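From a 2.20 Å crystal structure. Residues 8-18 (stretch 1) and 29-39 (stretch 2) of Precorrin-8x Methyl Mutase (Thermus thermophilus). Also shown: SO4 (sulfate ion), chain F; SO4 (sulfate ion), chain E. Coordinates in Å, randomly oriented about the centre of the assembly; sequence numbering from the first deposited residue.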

# COMPACT_ATOMS: atom_id res chain seq x y z
N ILE B 8 -14.52 -14.45 -5.94
CA ILE B 8 -14.72 -13.05 -5.60
C ILE B 8 -13.73 -12.17 -6.37
O ILE B 8 -14.12 -11.15 -6.93
CB ILE B 8 -14.55 -12.81 -4.07
CG1 ILE B 8 -15.56 -13.66 -3.29
CG2 ILE B 8 -14.75 -11.35 -3.74
CD1 ILE B 8 -17.01 -13.39 -3.65
N GLU B 9 -12.47 -12.59 -6.42
CA GLU B 9 -11.45 -11.83 -7.14
C GLU B 9 -11.77 -11.77 -8.63
O GLU B 9 -11.61 -10.72 -9.27
CB GLU B 9 -10.06 -12.44 -6.95
CG GLU B 9 -8.95 -11.63 -7.64
CD GLU B 9 -7.59 -12.31 -7.62
OE1 GLU B 9 -7.46 -13.42 -8.20
OE2 GLU B 9 -6.65 -11.74 -7.03
N GLU B 10 -12.19 -12.90 -9.19
CA GLU B 10 -12.54 -12.94 -10.60
C GLU B 10 -13.74 -12.01 -10.81
O GLU B 10 -13.77 -11.24 -11.77
CB GLU B 10 -12.90 -14.36 -11.03
CG GLU B 10 -13.38 -14.48 -12.48
CD GLU B 10 -12.31 -14.12 -13.50
OE1 GLU B 10 -12.65 -14.01 -14.70
OE2 GLU B 10 -11.13 -13.95 -13.11
N GLU B 11 -14.71 -12.10 -9.90
CA GLU B 11 -15.90 -11.26 -9.95
C GLU B 11 -15.49 -9.80 -9.93
O GLU B 11 -15.90 -9.01 -10.78
CB GLU B 11 -16.80 -11.52 -8.75
CG GLU B 11 -18.05 -10.65 -8.70
CD GLU B 11 -18.75 -10.69 -7.34
OE1 GLU B 11 -19.96 -10.41 -7.28
OE2 GLU B 11 -18.07 -10.99 -6.33
N SER B 12 -14.67 -9.44 -8.95
CA SER B 12 -14.20 -8.08 -8.81
C SER B 12 -13.49 -7.55 -10.06
O SER B 12 -13.57 -6.36 -10.34
CB SER B 12 -13.27 -7.95 -7.61
OG SER B 12 -14.02 -7.70 -6.44
N PHE B 13 -12.77 -8.42 -10.77
CA PHE B 13 -12.08 -8.03 -11.98
C PHE B 13 -13.11 -7.74 -13.07
O PHE B 13 -12.94 -6.82 -13.87
CB PHE B 13 -11.15 -9.14 -12.47
CG PHE B 13 -9.84 -9.21 -11.73
CD1 PHE B 13 -9.10 -10.39 -11.73
CD2 PHE B 13 -9.35 -8.12 -11.03
CE1 PHE B 13 -7.89 -10.48 -11.03
CE2 PHE B 13 -8.15 -8.20 -10.32
CZ PHE B 13 -7.42 -9.37 -10.32
N ARG B 14 -14.16 -8.55 -13.09
CA ARG B 14 -15.25 -8.38 -14.04
C ARG B 14 -15.81 -6.98 -13.88
O ARG B 14 -15.93 -6.23 -14.85
CB ARG B 14 -16.38 -9.37 -13.75
CG ARG B 14 -16.43 -10.56 -14.68
CD ARG B 14 -17.85 -11.15 -14.73
NE ARG B 14 -18.23 -11.87 -13.52
CZ ARG B 14 -17.55 -12.89 -13.01
NH1 ARG B 14 -16.44 -13.32 -13.59
NH2 ARG B 14 -18.00 -13.50 -11.93
N ILE B 15 -16.16 -6.65 -12.64
CA ILE B 15 -16.74 -5.36 -12.29
C ILE B 15 -15.89 -4.18 -12.76
O ILE B 15 -16.43 -3.18 -13.24
CB ILE B 15 -16.95 -5.26 -10.76
CG1 ILE B 15 -17.99 -6.30 -10.33
CG2 ILE B 15 -17.34 -3.82 -10.37
CD1 ILE B 15 -18.41 -6.21 -8.88
N VAL B 16 -14.58 -4.29 -12.65
CA VAL B 16 -13.73 -3.21 -13.10
C VAL B 16 -13.78 -3.12 -14.63
O VAL B 16 -13.77 -2.03 -15.19
CB VAL B 16 -12.28 -3.40 -12.71
CG1 VAL B 16 -11.44 -2.32 -13.38
CG2 VAL B 16 -12.12 -3.34 -11.20
N ASP B 17 -13.83 -4.26 -15.30
CA ASP B 17 -13.89 -4.24 -16.76
C ASP B 17 -15.19 -3.60 -17.23
O ASP B 17 -15.20 -2.95 -18.26
CB ASP B 17 -13.75 -5.64 -17.35
CG ASP B 17 -12.31 -6.01 -17.64
OD1 ASP B 17 -11.51 -5.10 -17.90
OD2 ASP B 17 -11.99 -7.21 -17.62
N GLN B 18 -16.26 -3.78 -16.46
CA GLN B 18 -17.57 -3.24 -16.80
C GLN B 18 -17.69 -1.73 -16.66
O GLN B 18 -18.45 -1.09 -17.38
CB GLN B 18 -18.63 -3.86 -15.92
CG GLN B 18 -19.06 -5.22 -16.32
CD GLN B 18 -20.07 -5.78 -15.35
OE1 GLN B 18 -20.49 -5.08 -14.42
NE2 GLN B 18 -20.49 -7.03 -15.56
N GLU B 29 -1.21 -4.69 -21.99
CA GLU B 29 -1.18 -3.59 -21.05
C GLU B 29 -2.41 -3.51 -20.17
O GLU B 29 -2.32 -3.17 -18.99
CB GLU B 29 -1.02 -2.27 -21.81
CG GLU B 29 0.31 -2.09 -22.51
CD GLU B 29 0.30 -0.92 -23.48
OE1 GLU B 29 1.36 -0.59 -24.05
OE2 GLU B 29 -0.78 -0.32 -23.67
N TRP B 30 -3.57 -3.82 -20.74
CA TRP B 30 -4.81 -3.74 -19.99
C TRP B 30 -4.84 -4.50 -18.67
O TRP B 30 -5.17 -3.91 -17.65
CB TRP B 30 -6.00 -4.16 -20.85
CG TRP B 30 -7.32 -3.94 -20.12
CD1 TRP B 30 -8.29 -4.88 -19.87
CD2 TRP B 30 -7.76 -2.74 -19.49
NE1 TRP B 30 -9.29 -4.34 -19.10
CE2 TRP B 30 -9.00 -3.02 -18.85
CE3 TRP B 30 -7.24 -1.45 -19.39
CZ2 TRP B 30 -9.71 -2.06 -18.13
CZ3 TRP B 30 -7.95 -0.48 -18.66
CH2 TRP B 30 -9.18 -0.80 -18.04
N PRO B 31 -4.49 -5.80 -18.66
CA PRO B 31 -4.51 -6.57 -17.42
C PRO B 31 -3.73 -5.90 -16.30
O PRO B 31 -4.02 -6.10 -15.13
CB PRO B 31 -3.89 -7.91 -17.83
CG PRO B 31 -4.21 -8.00 -19.29
CD PRO B 31 -3.92 -6.60 -19.76
N VAL B 32 -2.75 -5.09 -16.67
CA VAL B 32 -1.96 -4.40 -15.66
C VAL B 32 -2.74 -3.23 -15.08
O VAL B 32 -2.79 -3.04 -13.87
CB VAL B 32 -0.63 -3.90 -16.27
CG1 VAL B 32 0.11 -3.01 -15.30
CG2 VAL B 32 0.22 -5.10 -16.68
N VAL B 33 -3.38 -2.46 -15.96
CA VAL B 33 -4.13 -1.28 -15.53
C VAL B 33 -5.36 -1.68 -14.73
O VAL B 33 -5.71 -1.01 -13.77
CB VAL B 33 -4.56 -0.40 -16.74
CG1 VAL B 33 -5.29 0.83 -16.25
CG2 VAL B 33 -3.33 0.02 -17.56
N ARG B 34 -6.00 -2.76 -15.15
CA ARG B 34 -7.18 -3.30 -14.50
C ARG B 34 -6.83 -3.64 -13.06
O ARG B 34 -7.53 -3.24 -12.13
CB ARG B 34 -7.64 -4.57 -15.23
CG ARG B 34 -8.88 -5.22 -14.65
CD ARG B 34 -8.94 -6.71 -14.97
NE ARG B 34 -9.21 -7.02 -16.37
CZ ARG B 34 -8.62 -8.00 -17.04
NH1 ARG B 34 -7.72 -8.77 -16.44
NH2 ARG B 34 -8.95 -8.24 -18.31
N ARG B 35 -5.73 -4.37 -12.88
CA ARG B 35 -5.26 -4.78 -11.57
C ARG B 35 -4.96 -3.58 -10.67
O ARG B 35 -5.28 -3.57 -9.49
CB ARG B 35 -4.02 -5.66 -11.71
CG ARG B 35 -3.65 -6.34 -10.43
CD ARG B 35 -3.55 -7.82 -10.65
NE ARG B 35 -3.56 -8.54 -9.38
CZ ARG B 35 -3.65 -9.86 -9.29
NH1 ARG B 35 -3.75 -10.60 -10.39
NH2 ARG B 35 -3.67 -10.45 -8.11
N MET B 36 -4.35 -2.54 -11.24
CA MET B 36 -4.03 -1.36 -10.47
C MET B 36 -5.30 -0.64 -10.01
O MET B 36 -5.32 -0.09 -8.91
CB MET B 36 -3.16 -0.42 -11.31
CG MET B 36 -1.88 -1.07 -11.78
SD MET B 36 -0.99 -0.17 -13.05
CE MET B 36 -0.67 1.37 -12.24
N ILE B 37 -6.34 -0.65 -10.85
CA ILE B 37 -7.62 -0.01 -10.54
C ILE B 37 -8.35 -0.87 -9.50
O ILE B 37 -8.94 -0.36 -8.56
CB ILE B 37 -8.53 0.11 -11.80
CG1 ILE B 37 -7.87 1.04 -12.84
CG2 ILE B 37 -9.91 0.60 -11.40
CD1 ILE B 37 -8.71 1.31 -14.07
N HIS B 38 -8.30 -2.18 -9.69
CA HIS B 38 -8.91 -3.10 -8.76
C HIS B 38 -8.32 -2.87 -7.36
O HIS B 38 -9.05 -2.78 -6.38
CB HIS B 38 -8.66 -4.52 -9.21
CG HIS B 38 -9.21 -5.55 -8.28
ND1 HIS B 38 -8.43 -6.26 -7.40
CD2 HIS B 38 -10.48 -5.97 -8.08
CE1 HIS B 38 -9.19 -7.07 -6.69
NE2 HIS B 38 -10.44 -6.92 -7.08
N ALA B 39 -7.00 -2.72 -7.29
CA ALA B 39 -6.30 -2.53 -6.02
C ALA B 39 -6.60 -1.21 -5.33
O ALA B 39 -6.47 -1.10 -4.13
CB ALA B 39 -4.79 -2.65 -6.25
S SO4 F . -3.73 -13.98 -9.41
O1 SO4 F . -2.76 -13.14 -8.70
O2 SO4 F . -3.14 -15.31 -9.68
O3 SO4 F . -4.10 -13.33 -10.68
O4 SO4 F . -4.94 -14.15 -8.59
S SO4 E . -3.42 -7.40 -5.81
O1 SO4 E . -2.26 -7.14 -4.94
O2 SO4 E . -3.69 -8.84 -5.88
O3 SO4 E . -3.11 -6.92 -7.17
O4 SO4 E . -4.60 -6.70 -5.28

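The two stretches lie in helices that cross at 105°, their axes 9.7 Å apart at closest approach, and bury 535 Å² between them. The backbones come nearest at V16 and H38, whose CA atoms lie 6.5 Å apart. Main-chain amides and carbonyls are largely paired within each helix, and the contact is made mostly by side chains.

One polar centre of the contact is the carboxylate of D17. OD1 accepts a hydrogen bond from W30 NE1 at 2.6 Å, approached in the plane of the indole, which satisfies the single polar atom of that side chain. R34 extends from a t chi1 to the same carboxylate and forms a salt bridge, with NE 3.1 Å from D17 OD2; the individual hydrogen bonds from its NE and NH2 are weak. R34 NH1 and NH2 also find partners elsewhere in the structure, so all the nitrogens of this buried arginine have partners, though those to D17 are weak, and the D17 carboxylate faces its charge.

Beside this polar group, V16 points toward the second helix, placing CG1 3.8 Å from I37 CG2 and 4.1 Å from the aliphatic CG of R34; a compact branched side chain suits this close crossing. F13 directs its ring edge at the face of H38, with centroids 4.7 Å apart and planes at 66°. The H38 ring edge in turn meets S12, where NE2 lies 3.1 Å from CB, a small side chain admitting the imidazole.

F13 CZ also lies over one face of the R35 guanidinium, leaving its edge free for sulfate. R35 NE and NH2 donate to O3 and O2 of the chain E ion, each at 2.8 Å, while NH1 and NH2 donate to O3 and O1 of the chain F ion at 2.8 and 2.9 Å. E9 OE2, 3.4 Å from R35 NH2, lies well out of the guanidinium plane, so this salt bridge is purely electrostatic.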